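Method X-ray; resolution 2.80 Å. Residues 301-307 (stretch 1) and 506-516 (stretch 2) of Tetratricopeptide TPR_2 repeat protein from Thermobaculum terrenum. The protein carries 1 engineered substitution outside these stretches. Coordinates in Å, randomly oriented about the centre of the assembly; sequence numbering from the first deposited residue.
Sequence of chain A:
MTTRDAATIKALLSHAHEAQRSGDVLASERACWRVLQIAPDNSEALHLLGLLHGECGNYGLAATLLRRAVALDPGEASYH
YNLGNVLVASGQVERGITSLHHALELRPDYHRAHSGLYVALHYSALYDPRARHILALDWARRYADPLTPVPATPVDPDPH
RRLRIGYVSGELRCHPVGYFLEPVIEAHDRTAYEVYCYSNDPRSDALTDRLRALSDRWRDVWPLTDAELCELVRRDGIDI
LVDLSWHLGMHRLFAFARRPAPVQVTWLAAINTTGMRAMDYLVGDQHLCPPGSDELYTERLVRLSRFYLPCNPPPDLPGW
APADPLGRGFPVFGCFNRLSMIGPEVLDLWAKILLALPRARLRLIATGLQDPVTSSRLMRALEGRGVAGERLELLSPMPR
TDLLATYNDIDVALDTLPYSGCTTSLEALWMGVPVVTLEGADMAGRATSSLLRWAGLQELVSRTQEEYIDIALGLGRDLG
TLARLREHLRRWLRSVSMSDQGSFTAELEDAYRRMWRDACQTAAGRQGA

Stretch 1, residues 301-307: LVRLSRF
Stretch 2 (506-516) AELEDAYRRMW

Residues 301-304 form the end of a strand; 305-307 follow as loop. Residues 506-516 are helical throughout, with regular i to i+4 hydrogen bonds such as Met515 N to Ala511 O at 3.0 Å. The strand and helix run roughly antiparallel, at 147°, and their axes approach to 9.8 Å. Leu304 CA lies 7.2 Å from Glu507 CA, and Val302 CA lies 7.5 Å from Ala511 CA. Two residues along the strand thus match one turn of helix.

Glu507 covers the most surface. Its side chain is folded, with chi1 -87° and chi2 -83°. Its OE1 accepts a weak hydrogen bond from Ser305 OG at 3.2 Å; Ser305 has chi1 p. Arg306, chi1 p and chi2 t, packs its CD 3.8 Å from Glu507 CB, a contact between aliphatic portions.

Leu304 is buried, in rotamer m, t. Its CD2 sits 3.6 Å from Glu507 O and 3.9 Å from Ala511 CB. Leu304 CD2 is a methyl carbon, so its contact with Glu507 O is van der Waals. That oxygen accepts the helix bond from Ala511 N at 3.2 Å.

Val302, chi1 t, also points toward the helix. Its CG1 lies 3.9 Å from Ala511 CB, and its CG2 lies 4.1 Å from Met515 CE. Met515 leaves the helix sideways, but its extended m, t, t chain brings the methyl nearer. Alternate residues Leu301 and Arg303 do not reach the helix.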

# COMPACT_ATOMS: atom_id res chain seq x y z
N LEU A 301 -7.96 -11.36 -14.70
CA LEU A 301 -7.96 -9.91 -14.63
C LEU A 301 -9.32 -9.37 -15.08
O LEU A 301 -9.86 -9.81 -16.10
CB LEU A 301 -6.84 -9.34 -15.50
CG LEU A 301 -5.41 -9.69 -15.09
CD1 LEU A 301 -4.43 -9.28 -16.18
CD2 LEU A 301 -5.02 -9.04 -13.78
N VAL A 302 -9.87 -8.45 -14.30
CA VAL A 302 -11.13 -7.78 -14.62
C VAL A 302 -10.78 -6.33 -14.92
O VAL A 302 -10.61 -5.53 -14.01
CB VAL A 302 -12.12 -7.89 -13.43
CG1 VAL A 302 -13.38 -7.06 -13.66
CG2 VAL A 302 -12.50 -9.34 -13.18
N ARG A 303 -10.67 -6.02 -16.21
CA ARG A 303 -10.26 -4.69 -16.65
C ARG A 303 -11.47 -3.75 -16.78
O ARG A 303 -12.06 -3.63 -17.86
CB ARG A 303 -9.53 -4.77 -17.98
CG ARG A 303 -8.29 -5.65 -18.01
CD ARG A 303 -7.85 -5.90 -19.44
NE ARG A 303 -6.41 -6.19 -19.54
CZ ARG A 303 -5.84 -7.38 -19.33
NH1 ARG A 303 -6.56 -8.45 -18.98
NH2 ARG A 303 -4.53 -7.50 -19.47
N LEU A 304 -11.84 -3.08 -15.69
CA LEU A 304 -12.91 -2.08 -15.72
C LEU A 304 -12.63 -1.00 -16.80
O LEU A 304 -11.47 -0.63 -17.02
CB LEU A 304 -13.06 -1.37 -14.37
CG LEU A 304 -13.44 -2.17 -13.13
CD1 LEU A 304 -13.39 -1.26 -11.91
CD2 LEU A 304 -14.80 -2.82 -13.27
N SER A 305 -13.69 -0.49 -17.42
CA SER A 305 -13.59 0.54 -18.47
C SER A 305 -13.57 1.98 -17.93
O SER A 305 -13.90 2.93 -18.63
CB SER A 305 -14.75 0.35 -19.44
OG SER A 305 -15.97 0.40 -18.71
N ARG A 306 -13.22 2.13 -16.65
CA ARG A 306 -12.89 3.40 -16.02
C ARG A 306 -11.64 3.14 -15.14
O ARG A 306 -11.12 2.03 -15.12
CB ARG A 306 -14.06 3.84 -15.13
CG ARG A 306 -14.35 2.88 -14.00
CD ARG A 306 -15.38 3.36 -13.00
NE ARG A 306 -15.27 4.76 -12.57
CZ ARG A 306 -14.29 5.30 -11.85
NH1 ARG A 306 -13.23 4.61 -11.47
NH2 ARG A 306 -14.37 6.57 -11.51
N PHE A 307 -11.22 4.15 -14.38
CA PHE A 307 -10.13 4.00 -13.41
C PHE A 307 -10.51 2.99 -12.33
O PHE A 307 -11.67 2.94 -11.92
CB PHE A 307 -9.78 5.36 -12.79
CG PHE A 307 -8.57 5.36 -11.90
CD1 PHE A 307 -7.33 4.93 -12.38
CD2 PHE A 307 -8.65 5.81 -10.58
CE1 PHE A 307 -6.22 4.93 -11.56
CE2 PHE A 307 -7.54 5.82 -9.76
CZ PHE A 307 -6.31 5.39 -10.25
N ALA A 506 -21.09 1.49 -9.21
CA ALA A 506 -21.97 0.84 -10.17
C ALA A 506 -21.15 -0.01 -11.15
O ALA A 506 -21.54 -1.13 -11.45
CB ALA A 506 -22.83 1.86 -10.91
N GLU A 507 -20.03 0.52 -11.64
CA GLU A 507 -19.15 -0.24 -12.54
C GLU A 507 -18.52 -1.49 -11.88
O GLU A 507 -18.32 -2.53 -12.54
CB GLU A 507 -18.07 0.67 -13.14
CG GLU A 507 -18.50 1.40 -14.40
CD GLU A 507 -18.34 0.54 -15.64
OE1 GLU A 507 -17.24 -0.05 -15.85
OE2 GLU A 507 -19.32 0.44 -16.41
N LEU A 508 -18.22 -1.38 -10.58
CA LEU A 508 -17.69 -2.48 -9.78
C LEU A 508 -18.77 -3.54 -9.53
O LEU A 508 -18.56 -4.74 -9.76
CB LEU A 508 -17.15 -1.94 -8.44
CG LEU A 508 -16.56 -2.91 -7.42
CD1 LEU A 508 -15.23 -3.45 -7.93
CD2 LEU A 508 -16.39 -2.22 -6.07
N GLU A 509 -19.93 -3.09 -9.07
CA GLU A 509 -21.12 -3.94 -8.95
C GLU A 509 -21.46 -4.67 -10.25
O GLU A 509 -21.85 -5.83 -10.21
CB GLU A 509 -22.32 -3.10 -8.52
CG GLU A 509 -22.28 -2.71 -7.05
CD GLU A 509 -23.34 -1.68 -6.68
OE1 GLU A 509 -24.03 -1.16 -7.59
OE2 GLU A 509 -23.50 -1.40 -5.48
N ASP A 510 -21.31 -4.00 -11.38
CA ASP A 510 -21.45 -4.63 -12.69
C ASP A 510 -20.44 -5.78 -12.85
O ASP A 510 -20.79 -6.83 -13.38
CB ASP A 510 -21.28 -3.62 -13.83
CG ASP A 510 -22.17 -3.91 -15.01
OD1 ASP A 510 -23.39 -3.64 -14.88
OD2 ASP A 510 -21.67 -4.42 -16.04
N ALA A 511 -19.20 -5.57 -12.39
CA ALA A 511 -18.16 -6.62 -12.41
C ALA A 511 -18.44 -7.77 -11.43
O ALA A 511 -18.30 -8.94 -11.82
CB ALA A 511 -16.79 -6.02 -12.14
N TYR A 512 -18.81 -7.45 -10.19
CA TYR A 512 -19.26 -8.47 -9.21
C TYR A 512 -20.41 -9.34 -9.75
O TYR A 512 -20.44 -10.55 -9.54
CB TYR A 512 -19.74 -7.83 -7.90
CG TYR A 512 -18.70 -7.18 -7.00
CD1 TYR A 512 -17.34 -7.52 -7.06
CD2 TYR A 512 -19.10 -6.23 -6.05
CE1 TYR A 512 -16.41 -6.91 -6.22
CE2 TYR A 512 -18.19 -5.62 -5.21
CZ TYR A 512 -16.85 -5.96 -5.29
OH TYR A 512 -15.95 -5.34 -4.44
N ARG A 513 -21.37 -8.71 -10.43
CA ARG A 513 -22.51 -9.42 -10.99
C ARG A 513 -22.09 -10.42 -12.07
O ARG A 513 -22.60 -11.52 -12.13
CB ARG A 513 -23.55 -8.42 -11.54
CG ARG A 513 -24.87 -9.03 -12.00
CD ARG A 513 -25.62 -9.81 -10.92
NE ARG A 513 -25.89 -9.02 -9.71
CZ ARG A 513 -26.60 -9.45 -8.67
NH1 ARG A 513 -27.13 -10.67 -8.66
NH2 ARG A 513 -26.79 -8.65 -7.62
N ARG A 514 -21.14 -10.01 -12.91
CA ARG A 514 -20.70 -10.85 -14.02
C ARG A 514 -19.79 -11.98 -13.53
O ARG A 514 -19.74 -13.04 -14.14
CB ARG A 514 -20.07 -9.99 -15.12
CG ARG A 514 -21.14 -9.20 -15.88
CD ARG A 514 -20.65 -7.90 -16.51
NE ARG A 514 -19.36 -8.06 -17.17
CZ ARG A 514 -19.15 -8.68 -18.34
NH1 ARG A 514 -20.16 -9.21 -19.04
NH2 ARG A 514 -17.91 -8.76 -18.82
N MET A 515 -19.07 -11.74 -12.43
CA MET A 515 -18.37 -12.81 -11.70
C MET A 515 -19.36 -13.85 -11.17
O MET A 515 -19.12 -15.06 -11.25
CB MET A 515 -17.60 -12.26 -10.49
CG MET A 515 -16.39 -11.38 -10.77
SD MET A 515 -15.84 -10.57 -9.25
CE MET A 515 -15.08 -9.10 -9.94
N TRP A 516 -20.45 -13.35 -10.59
CA TRP A 516 -21.49 -14.20 -10.00
C TRP A 516 -22.28 -14.97 -11.06
O TRP A 516 -22.49 -16.17 -10.91
CB TRP A 516 -22.43 -13.37 -9.12
CG TRP A 516 -23.55 -14.18 -8.55
CD1 TRP A 516 -24.84 -14.18 -8.96
CD2 TRP A 516 -23.46 -15.12 -7.47
NE1 TRP A 516 -25.58 -15.06 -8.20
CE2 TRP A 516 -24.76 -15.65 -7.28
CE3 TRP A 516 -22.43 -15.57 -6.65
CZ2 TRP A 516 -25.05 -16.60 -6.30
CZ3 TRP A 516 -22.71 -16.52 -5.67
CH2 TRP A 516 -24.02 -17.02 -5.50